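Local atomic coordinates of probable starch synthase 4, chloroplastic/amyloplastic (Arabidopsis thaliana, PDB entry 6GNE), a protein that belongs to the starch synthase family, whose two Rossmann-like domains form a GT-B fold, and carries bound adenosine-5'-diphosphate and glycans in this model. Residues Ser387-Ile392 with Arg457-Tyr462; Ile412-Lys417 with Tyr453-Ala458; Pro93-Glu98 with Leu129-Gln134. One frame throughout, in Å; residues are numbered along the deposited sequence.

Overall arrangement
Followed from the N terminus, the first of the three contacts to close is contact 3, where helix 117-134 comes back to strand 92-100 in the N-terminal half of the GT-B fold. The other half follows much later. There contact 1 opens on strand 389-392 and contact 2 on strand 412-416, its neighbour in the parallel sheet, and both end on helix 448-464, sharing Arg457 and Ala458. The loop of contact 2 thus falls within that of contact 1, and one helix is tied to two adjacent strands. The centres of contacts 1 and 2 lie about 6 Å apart; that of contact 3 is about 46 Å from contact 1, across the centre of the chain.

Contact 1. Residues Ser387-Ile392 with Arg457-Tyr462; sequences SDLFII and RAFNHY
Asp388 and Tyr462 meet at the end of the interface where a carboxylate lies against an aromatic ring. The aspartate can be followed atom by atom. Its CB already approaches the ring, lying 3.8 Å from Tyr462 CE2, and CG comes to 3.6 Å from the same carbon, with the carboxylate and ring planes 47° apart. At the tip the two oxygens part company. OD1 accepts a hydrogen bond from a water 2.6 Å away, and that water is also 2.6 Å from Tyr462 OH, which it meets at the edge of the ring, in its plane. OD2 turns to a salt bridge with Lys293 and a hydrogen bond from the backbone N of Leu311, so the carboxylate is gripped at both oxygens. The tyrosine reaches this place because CG stands anti to its backbone N (chi1 176°); its ring also makes a cation-pi contact with Arg308 and an edge-to-face contact with Trp469.

Helix 448-464 covers the parallel sheet of the C-terminal Rossmann-like domain of the GT-B fold, and Leu389, the first residue of the central strand 389-392, turns its side chain to that helix, as does Asp388 just before it. Leu389 is the apolar member of the pair. Its two methyls divide the work, CD1 lying 3.6 Å from Phe459 CE1 and also close to CD1 of that ring, while CD2 rests 4.0 Å from Ala458 CB. The small alanine lets the helix backbone approach the strand, and the neighbouring phenylalanine reaches round to flank the leucine, its ring approached obliquely. Beyond the leucine, Phe459 continues onto Val312 of strand 311-317 and onto Pro310 and Leu337.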
loop_
_atom_site.group_PDB
_atom_site.type_symbol
_atom_site.label_atom_id
_atom_site.label_comp_id
_atom_site.label_asym_id
_atom_site.label_seq_id
_atom_site.Cartn_x
_atom_site.Cartn_y
_atom_site.Cartn_z
ATOM N N SER A 387 -16.502 -13.409 3.583
ATOM C CA SER A 387 -15.670 -14.553 3.223
ATOM C C SER A 387 -15.208 -15.329 4.464
ATOM O O SER A 387 -15.001 -14.744 5.519
ATOM C CB SER A 387 -14.475 -14.097 2.368
ATOM O OG SER A 387 -13.611 -13.258 3.103
ATOM N N ASP A 388 -15.085 -16.646 4.312
ATOM C CA ASP A 388 -14.516 -17.520 5.327
ATOM C C ASP A 388 -13.010 -17.665 5.168
ATOM O O ASP A 388 -12.285 -17.877 6.159
ATOM C CB ASP A 388 -15.123 -18.887 5.217
ATOM C CG ASP A 388 -16.606 -18.845 5.362
ATOM O OD1 ASP A 388 -17.066 -18.387 6.433
ATOM O OD2 ASP A 388 -17.294 -19.211 4.377
ATOM N N LEU A 389 -12.561 -17.574 3.914
ATOM C CA LEU A 389 -11.175 -17.737 3.558
ATOM C C LEU A 389 -10.786 -16.621 2.589
ATOM O O LEU A 389 -11.614 -16.134 1.814
ATOM C CB LEU A 389 -10.993 -19.100 2.883
ATOM C CG LEU A 389 -11.186 -20.343 3.758
ATOM C CD1 LEU A 389 -11.241 -21.623 2.964
ATOM C CD2 LEU A 389 -10.031 -20.438 4.723
ATOM N N PHE A 390 -9.509 -16.264 2.625
ATOM C CA PHE A 390 -8.962 -15.178 1.817
ATOM C C PHE A 390 -7.577 -15.553 1.301
ATOM O O PHE A 390 -6.693 -15.888 2.099
ATOM C CB PHE A 390 -8.879 -13.887 2.642
ATOM C CG PHE A 390 -8.564 -12.685 1.809
ATOM C CD1 PHE A 390 -7.244 -12.342 1.524
ATOM C CD2 PHE A 390 -9.590 -11.933 1.239
ATOM C CE1 PHE A 390 -6.936 -11.274 0.714
ATOM C CE2 PHE A 390 -9.294 -10.825 0.435
ATOM C CZ PHE A 390 -7.963 -10.501 0.172
ATOM N N ILE A 391 -7.369 -15.460 -0.015
ATOM C CA ILE A 391 -6.107 -15.946 -0.602
ATOM C C ILE A 391 -5.145 -14.831 -1.031
ATOM O O ILE A 391 -5.571 -13.865 -1.647
ATOM C CB ILE A 391 -6.345 -16.920 -1.778
ATOM C CG1 ILE A 391 -7.155 -16.289 -2.919
ATOM C CG2 ILE A 391 -7.013 -18.190 -1.283
ATOM C CD1 ILE A 391 -6.786 -16.884 -4.268
ATOM N N ILE A 392 -3.867 -15.000 -0.716
ATOM C CA ILE A 392 -2.799 -14.064 -1.102
ATOM C C ILE A 392 -1.605 -14.932 -1.551
ATOM O O ILE A 392 -0.614 -15.125 -0.825
ATOM C CB ILE A 392 -2.329 -13.079 0.047
ATOM C CG1 ILE A 392 -3.406 -12.854 1.106
ATOM C CG2 ILE A 392 -1.884 -11.725 -0.507
ATOM C CD1 ILE A 392 -3.613 -14.006 2.070
ATOM N N ARG A 457 -6.094 -28.302 3.374
ATOM C CA ARG A 457 -6.125 -28.259 4.842
ATOM C C ARG A 457 -7.098 -27.231 5.352
ATOM O O ARG A 457 -7.798 -27.473 6.297
ATOM C CB ARG A 457 -4.737 -28.052 5.451
ATOM C CG ARG A 457 -3.818 -29.249 5.225
ATOM C CD ARG A 457 -2.428 -29.070 5.817
ATOM N NE ARG A 457 -1.642 -28.021 5.157
ATOM C CZ ARG A 457 -1.391 -26.807 5.661
ATOM N NH1 ARG A 457 -0.698 -25.949 4.952
ATOM N NH2 ARG A 457 -1.797 -26.442 6.885
ATOM N N ALA A 458 -7.190 -26.097 4.689
ATOM C CA ALA A 458 -8.104 -25.056 5.092
ATOM C C ALA A 458 -9.554 -25.516 4.945
ATOM O O ALA A 458 -10.362 -25.312 5.852
ATOM C CB ALA A 458 -7.853 -23.793 4.297
ATOM N N PHE A 459 -9.876 -26.165 3.832
ATOM C CA PHE A 459 -11.226 -26.736 3.625
ATOM C C PHE A 459 -11.563 -27.832 4.614
ATOM O O PHE A 459 -12.664 -27.862 5.129
ATOM C CB PHE A 459 -11.433 -27.249 2.195
ATOM C CG PHE A 459 -11.877 -26.180 1.232
ATOM C CD1 PHE A 459 -11.170 -24.988 1.119
ATOM C CD2 PHE A 459 -13.001 -26.367 0.452
ATOM C CE1 PHE A 459 -11.582 -24.007 0.251
ATOM C CE2 PHE A 459 -13.422 -25.400 -0.434
ATOM C CZ PHE A 459 -12.706 -24.213 -0.535
ATOM N N ASN A 460 -10.603 -28.710 4.890
ATOM C CA ASN A 460 -10.729 -29.740 5.954
ATOM C C ASN A 460 -11.025 -29.120 7.319
ATOM O O ASN A 460 -11.997 -29.508 7.965
ATOM C CB ASN A 460 -9.460 -30.623 6.057
ATOM C CG ASN A 460 -9.365 -31.681 4.935
ATOM O OD1 ASN A 460 -10.186 -31.734 3.985
ATOM N ND2 ASN A 460 -8.337 -32.523 5.032
ATOM N N HIS A 461 -10.192 -28.170 7.750
ATOM C CA HIS A 461 -10.386 -27.481 9.038
ATOM C C HIS A 461 -11.770 -26.819 9.119
ATOM O O HIS A 461 -12.460 -26.979 10.116
ATOM C CB HIS A 461 -9.272 -26.464 9.319
ATOM C CG HIS A 461 -8.040 -27.058 9.935
ATOM N ND1 HIS A 461 -7.806 -27.040 11.295
ATOM C CD2 HIS A 461 -6.966 -27.691 9.378
ATOM C CE1 HIS A 461 -6.637 -27.631 11.546
ATOM N NE2 HIS A 461 -6.102 -28.031 10.401
ATOM N N TYR A 462 -12.187 -26.130 8.053
ATOM C CA TYR A 462 -13.483 -25.463 8.015
ATOM C C TYR A 462 -14.634 -26.461 8.150
ATOM O O TYR A 462 -15.519 -26.260 8.956
ATOM C CB TYR A 462 -13.628 -24.622 6.727
ATOM C CG TYR A 462 -14.983 -23.966 6.560
ATOM C CD1 TYR A 462 -16.039 -24.639 5.947
ATOM C CD2 TYR A 462 -15.226 -22.668 7.039
ATOM C CE1 TYR A 462 -17.281 -24.039 5.802
ATOM C CE2 TYR A 462 -16.474 -22.057 6.890
ATOM C CZ TYR A 462 -17.495 -22.753 6.281
ATOM O OH TYR A 462 -18.733 -22.186 6.138
HETATM O O HOH W 1 -19.249 -19.765 7.019
#

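Contact 2. Residues Ile412-Lys417 with Tyr453-Ala458; sequences IPIARK and YALERA
Two first torsions bring Ile414 and Leu455 together. In Ile414 the CG1 branch lies beside the backbone N and anti to the carbonyl carbon (chi1 -54°), an arrangement that leaves CG2 anti to the N; the chain then extends so that CD1 reaches out towards the helix. In Leu455 the CG atom is anti to the backbone N (chi1 -168°), which swings the branched end towards the strand although its CB does not point there. The two side chains meet through single methyls, Ile414 CD1 and Leu455 CD1, 3.6 Å apart.

Ile414 uses two branches. CG2 settles on the methyl of Ala454, 3.9 Å from its CB, whereas CD1 also touches Ala458 CB, again at 3.9 Å. Ala454 and Ala458 stand one helical turn apart on the face turned to the sheet, and their small side chains let the isoleucine lie close to the helix backbone: the CA atoms of Ile414 and Ala454 are 6.9 Å apart. All four residues are buried, and the contact between the segments is wholly apolar. Arg457 belongs to another side of the helix, where its NE lies over one face of the Tyr453 ring, offset toward the rim, and its guanidinium forms salt bridges with Asp427 and Asp429.

Strand and helix run nearly antiparallel, their segment axes 165° apart in direction and 9.2 Å at closest approach, as expected of a helix laid along a parallel Rossmann-like sheet. Strand 412-416 lies between strands 389-392 and 441-443. Ile414 touches Ile391 on the first, Ala458 reaches Phe441 on the second, and Leu455 extends to helix 324-336 through Arg333 and Thr334.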
loop_
_atom_site.group_PDB
_atom_site.type_symbol
_atom_site.label_atom_id
_atom_site.label_comp_id
_atom_site.label_asym_id
_atom_site.label_seq_id
_atom_site.Cartn_x
_atom_site.Cartn_y
_atom_site.Cartn_z
ATOM N N ILE A 412 -10.030 -16.061 7.182
ATOM C CA ILE A 412 -8.742 -16.724 7.467
ATOM C C ILE A 412 -7.854 -16.829 6.244
ATOM O O ILE A 412 -8.282 -17.350 5.235
ATOM C CB ILE A 412 -8.967 -18.123 8.033
ATOM C CG1 ILE A 412 -9.837 -18.032 9.308
ATOM C CG2 ILE A 412 -7.642 -18.811 8.323
ATOM C CD1 ILE A 412 -9.315 -17.079 10.383
ATOM N N PRO A 413 -6.619 -16.317 6.323
ATOM C CA PRO A 413 -5.816 -16.180 5.128
ATOM C C PRO A 413 -5.115 -17.453 4.705
ATOM O O PRO A 413 -4.763 -18.294 5.532
ATOM C CB PRO A 413 -4.764 -15.118 5.506
ATOM C CG PRO A 413 -4.638 -15.238 6.961
ATOM C CD PRO A 413 -6.002 -15.605 7.451
ATOM N N ILE A 414 -4.918 -17.554 3.404
ATOM C CA ILE A 414 -4.096 -18.563 2.793
ATOM C C ILE A 414 -3.069 -17.792 1.962
ATOM O O ILE A 414 -3.427 -17.133 0.984
ATOM C CB ILE A 414 -4.913 -19.506 1.869
ATOM C CG1 ILE A 414 -6.112 -20.112 2.636
ATOM C CG2 ILE A 414 -3.994 -20.550 1.209
ATOM C CD1 ILE A 414 -7.009 -20.961 1.781
ATOM N N ALA A 415 -1.797 -17.919 2.341
ATOM C CA ALA A 415 -0.765 -17.025 1.880
ATOM C C ALA A 415 0.511 -17.758 1.538
ATOM O O ALA A 415 0.879 -18.727 2.205
ATOM C CB ALA A 415 -0.474 -15.994 2.962
ATOM N N ARG A 416 1.228 -17.250 0.542
ATOM C CA ARG A 416 2.562 -17.745 0.273
ATOM C C ARG A 416 3.577 -17.115 1.236
ATOM O O ARG A 416 3.443 -15.957 1.577
ATOM C CB ARG A 416 2.956 -17.529 -1.181
ATOM C CG ARG A 416 4.020 -18.543 -1.640
ATOM C CD ARG A 416 4.414 -18.375 -3.092
ATOM N NE ARG A 416 5.412 -17.325 -3.222
ATOM C CZ ARG A 416 6.715 -17.485 -3.076
ATOM N NH1 ARG A 416 7.499 -16.438 -3.234
ATOM N NH2 ARG A 416 7.240 -18.658 -2.784
ATOM N N LYS A 417 4.545 -17.902 1.706
ATOM C CA LYS A 417 5.547 -17.435 2.664
ATOM C C LYS A 417 6.593 -16.579 1.971
ATOM O O LYS A 417 7.604 -17.081 1.476
ATOM C CB LYS A 417 6.252 -18.593 3.357
ATOM C CG LYS A 417 5.480 -19.135 4.517
ATOM C CD LYS A 417 5.926 -20.550 4.888
ATOM C CE LYS A 417 6.950 -20.586 6.012
ATOM N NZ LYS A 417 7.159 -22.024 6.394
ATOM N N TYR A 453 -2.151 -28.031 -1.184
ATOM C CA TYR A 453 -2.029 -28.568 0.170
ATOM C C TYR A 453 -2.527 -27.585 1.224
ATOM O O TYR A 453 -3.234 -27.991 2.143
ATOM C CB TYR A 453 -0.595 -29.030 0.457
ATOM C CG TYR A 453 -0.443 -29.820 1.747
ATOM C CD1 TYR A 453 -1.251 -30.954 1.997
ATOM C CD2 TYR A 453 0.492 -29.423 2.747
ATOM C CE1 TYR A 453 -1.124 -31.672 3.172
ATOM C CE2 TYR A 453 0.619 -30.134 3.927
ATOM C CZ TYR A 453 -0.182 -31.260 4.131
ATOM O OH TYR A 453 -0.066 -31.992 5.292
ATOM N N ALA A 454 -2.210 -26.301 1.087
ATOM C CA ALA A 454 -2.772 -25.296 1.988
ATOM C C ALA A 454 -4.299 -25.178 1.856
ATOM O O ALA A 454 -5.002 -25.093 2.861
ATOM C CB ALA A 454 -2.122 -23.943 1.773
ATOM N N LEU A 455 -4.803 -25.174 0.629
ATOM C CA LEU A 455 -6.235 -25.060 0.408
ATOM C C LEU A 455 -6.992 -26.293 0.940
ATOM O O LEU A 455 -8.018 -26.148 1.612
ATOM C CB LEU A 455 -6.519 -24.834 -1.068
ATOM C CG LEU A 455 -7.951 -24.408 -1.402
ATOM C CD1 LEU A 455 -8.190 -22.963 -1.021
ATOM C CD2 LEU A 455 -8.244 -24.558 -2.887
ATOM N N GLU A 456 -6.478 -27.488 0.648
ATOM C CA GLU A 456 -7.026 -28.758 1.158
ATOM C C GLU A 456 -7.162 -28.704 2.678
ATOM O O GLU A 456 -8.235 -28.980 3.206
ATOM C CB GLU A 456 -6.130 -29.927 0.722
ATOM C CG GLU A 456 -6.506 -31.323 1.223
ATOM C CD GLU A 456 -5.424 -32.410 0.949
ATOM O OE1 GLU A 456 -4.204 -32.105 0.925
ATOM O OE2 GLU A 456 -5.767 -33.606 0.777
ATOM N N ARG A 457 -6.094 -28.302 3.374
ATOM C CA ARG A 457 -6.125 -28.259 4.842
ATOM C C ARG A 457 -7.098 -27.231 5.352
ATOM O O ARG A 457 -7.798 -27.473 6.297
ATOM C CB ARG A 457 -4.737 -28.052 5.451
ATOM C CG ARG A 457 -3.818 -29.249 5.225
ATOM C CD ARG A 457 -2.428 -29.070 5.817
ATOM N NE ARG A 457 -1.642 -28.021 5.157
ATOM C CZ ARG A 457 -1.391 -26.807 5.661
ATOM N NH1 ARG A 457 -0.698 -25.949 4.952
ATOM N NH2 ARG A 457 -1.797 -26.442 6.885
ATOM N N ALA A 458 -7.190 -26.097 4.689
ATOM C CA ALA A 458 -8.104 -25.056 5.092
ATOM C C ALA A 458 -9.554 -25.516 4.945
ATOM O O ALA A 458 -10.362 -25.312 5.852
ATOM C CB ALA A 458 -7.853 -23.793 4.297
#

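Contact 3. Residues Pro93-Glu98 with Leu129-Gln134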
loop_
_atom_site.group_PDB
_atom_site.type_symbol
_atom_site.label_atom_id
_atom_site.label_comp_id
_atom_site.label_asym_id
_atom_site.label_seq_id
_atom_site.Cartn_x
_atom_site.Cartn_y
_atom_site.Cartn_z
ATOM N N PRO A 93 -4.804 17.334 8.246
ATOM C CA PRO A 93 -4.714 18.438 7.284
ATOM C C PRO A 93 -3.982 18.032 6.010
ATOM O O PRO A 93 -2.951 17.395 6.081
ATOM C CB PRO A 93 -3.912 19.525 8.035
ATOM C CG PRO A 93 -3.803 19.060 9.439
ATOM C CD PRO A 93 -3.964 17.567 9.427
ATOM N N VAL A 94 -4.525 18.401 4.856
ATOM C CA VAL A 94 -3.925 18.070 3.572
ATOM C C VAL A 94 -3.816 19.316 2.706
ATOM O O VAL A 94 -4.692 20.177 2.740
ATOM C CB VAL A 94 -4.757 17.008 2.829
ATOM C CG1 VAL A 94 -4.041 16.549 1.560
ATOM C CG2 VAL A 94 -5.017 15.824 3.765
ATOM N N HIS A 95 -2.720 19.401 1.955
ATOM C CA HIS A 95 -2.464 20.435 0.964
ATOM C C HIS A 95 -2.418 19.730 -0.377
ATOM O O HIS A 95 -1.588 18.862 -0.589
ATOM C CB HIS A 95 -1.131 21.161 1.242
ATOM C CG HIS A 95 -1.211 22.151 2.364
ATOM N ND1 HIS A 95 -0.999 21.799 3.683
ATOM C CD2 HIS A 95 -1.522 23.476 2.366
ATOM C CE1 HIS A 95 -1.160 22.871 4.446
ATOM N NE2 HIS A 95 -1.488 23.896 3.674
ATOM N N PHE A 96 -3.333 20.089 -1.270
ATOM C CA PHE A 96 -3.377 19.549 -2.624
ATOM C C PHE A 96 -2.802 20.570 -3.592
ATOM O O PHE A 96 -3.258 21.711 -3.640
ATOM C CB PHE A 96 -4.813 19.255 -3.048
ATOM C CG PHE A 96 -5.593 18.387 -2.106
ATOM C CD1 PHE A 96 -6.314 18.947 -1.073
ATOM C CD2 PHE A 96 -5.645 17.022 -2.290
ATOM C CE1 PHE A 96 -7.058 18.156 -0.229
ATOM C CE2 PHE A 96 -6.391 16.213 -1.446
ATOM C CZ PHE A 96 -7.084 16.787 -0.405
ATOM N N ILE A 97 -1.802 20.178 -4.368
ATOM C CA ILE A 97 -1.161 21.091 -5.316
ATOM C C ILE A 97 -1.814 20.920 -6.680
ATOM O O ILE A 97 -1.832 19.821 -7.226
ATOM C CB ILE A 97 0.360 20.840 -5.381
ATOM C CG1 ILE A 97 0.984 20.971 -3.974
ATOM C CG2 ILE A 97 1.042 21.808 -6.312
ATOM C CD1 ILE A 97 2.506 20.853 -3.970
ATOM N N GLU A 98 -2.366 22.006 -7.213
ATOM C CA GLU A 98 -2.904 22.044 -8.581
ATOM C C GLU A 98 -1.985 22.852 -9.521
ATOM O O GLU A 98 -2.063 24.075 -9.539
ATOM C CB GLU A 98 -4.316 22.623 -8.577
ATOM C CG GLU A 98 -5.054 22.385 -9.868
ATOM C CD GLU A 98 -6.460 22.946 -9.910
ATOM O OE1 GLU A 98 -6.939 23.720 -9.017
ATOM O OE2 GLU A 98 -7.077 22.608 -10.931
ATOM N N LEU A 129 8.157 21.008 -1.951
ATOM C CA LEU A 129 9.184 21.720 -1.170
ATOM C C LEU A 129 9.045 23.243 -1.245
ATOM O O LEU A 129 9.227 23.934 -0.247
ATOM C CB LEU A 129 10.589 21.299 -1.619
ATOM C CG LEU A 129 10.925 19.872 -1.198
ATOM C CD1 LEU A 129 12.221 19.429 -1.851
ATOM C CD2 LEU A 129 10.961 19.750 0.327
ATOM N N GLU A 130 8.711 23.733 -2.430
ATOM C CA GLU A 130 8.453 25.154 -2.660
ATOM C C GLU A 130 7.284 25.659 -1.810
ATOM O O GLU A 130 7.386 26.687 -1.196
ATOM C CB GLU A 130 8.188 25.378 -4.153
ATOM C CG GLU A 130 8.433 26.779 -4.655
ATOM C CD GLU A 130 9.856 27.212 -4.468
ATOM O OE1 GLU A 130 10.092 28.065 -3.596
ATOM O OE2 GLU A 130 10.751 26.681 -5.199
ATOM N N LEU A 131 6.210 24.898 -1.741
ATOM C CA LEU A 131 5.095 25.248 -0.865
ATOM C C LEU A 131 5.553 25.372 0.579
ATOM O O LEU A 131 5.155 26.307 1.263
ATOM C CB LEU A 131 3.936 24.241 -0.991
ATOM C CG LEU A 131 2.860 24.165 0.111
ATOM C CD1 LEU A 131 2.036 25.449 0.223
ATOM C CD2 LEU A 131 1.966 22.959 -0.141
ATOM N N LEU A 132 6.383 24.446 1.046
ATOM C CA LEU A 132 6.914 24.518 2.424
ATOM C C LEU A 132 7.748 25.795 2.694
ATOM O O LEU A 132 7.504 26.525 3.680
ATOM C CB LEU A 132 7.719 23.259 2.774
ATOM C CG LEU A 132 6.905 21.976 2.926
ATOM C CD1 LEU A 132 7.816 20.796 3.198
ATOM C CD2 LEU A 132 5.845 22.100 4.016
ATOM N N LEU A 133 8.710 26.043 1.800
ATOM C CA LEU A 133 9.574 27.214 1.878
ATOM C C LEU A 133 8.704 28.462 1.940
ATOM O O LEU A 133 8.768 29.213 2.902
ATOM C CB LEU A 133 10.521 27.264 0.670
ATOM C CG LEU A 133 11.448 28.486 0.516
ATOM C CD1 LEU A 133 12.512 28.563 1.619
ATOM C CD2 LEU A 133 12.104 28.508 -0.861
ATOM N N GLN A 134 7.855 28.641 0.937
ATOM C CA GLN A 134 7.067 29.874 0.787
ATOM C C GLN A 134 6.033 30.150 1.882
ATOM O O GLN A 134 5.619 31.282 2.009
ATOM C CB GLN A 134 6.425 29.968 -0.615
ATOM C CG GLN A 134 7.452 30.345 -1.688
ATOM C CD GLN A 134 6.870 30.571 -3.077
ATOM O OE1 GLN A 134 5.759 31.116 -3.239
ATOM N NE2 GLN A 134 7.625 30.144 -4.097
#
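Leu131 meets His95 and Ile97 through one methyl, and the two meetings differ in closeness. The tighter is with His95: Leu131 CD2 lies 3.8 Å from His95 CB and 4.1 Å from His95 CG, the two side chains crossing at about a right angle. With CG anti to the backbone N (chi1 162°), the leucine sends its branched end across to the strand. Ile97 is touched more loosely, its CD1 standing 4.4 Å from Leu131 CD2. Both strand residues point towards the helix, two positions apart, while Phe96 between them points away.

The outer side of the helix is different in kind. There exposed Gln134 donates through NE2 to Glu130 OE1 at 3.3 Å (N-H...O angle 160°), meeting the oxygen from above the carboxylate plane, and Glu130 OE2 is hydrogen-bonded to Tyr160 OH. This polar pair links one turn of the helix and takes no part in the packing on the strand. Helix 117-134 joins strand 92-100 to strand 141-145, parallel to it in the same sheet with strands 45-51 and 11-15 between them, a beta-alpha-beta crossover of the N-terminal Rossmann-like domain of the GT-B fold.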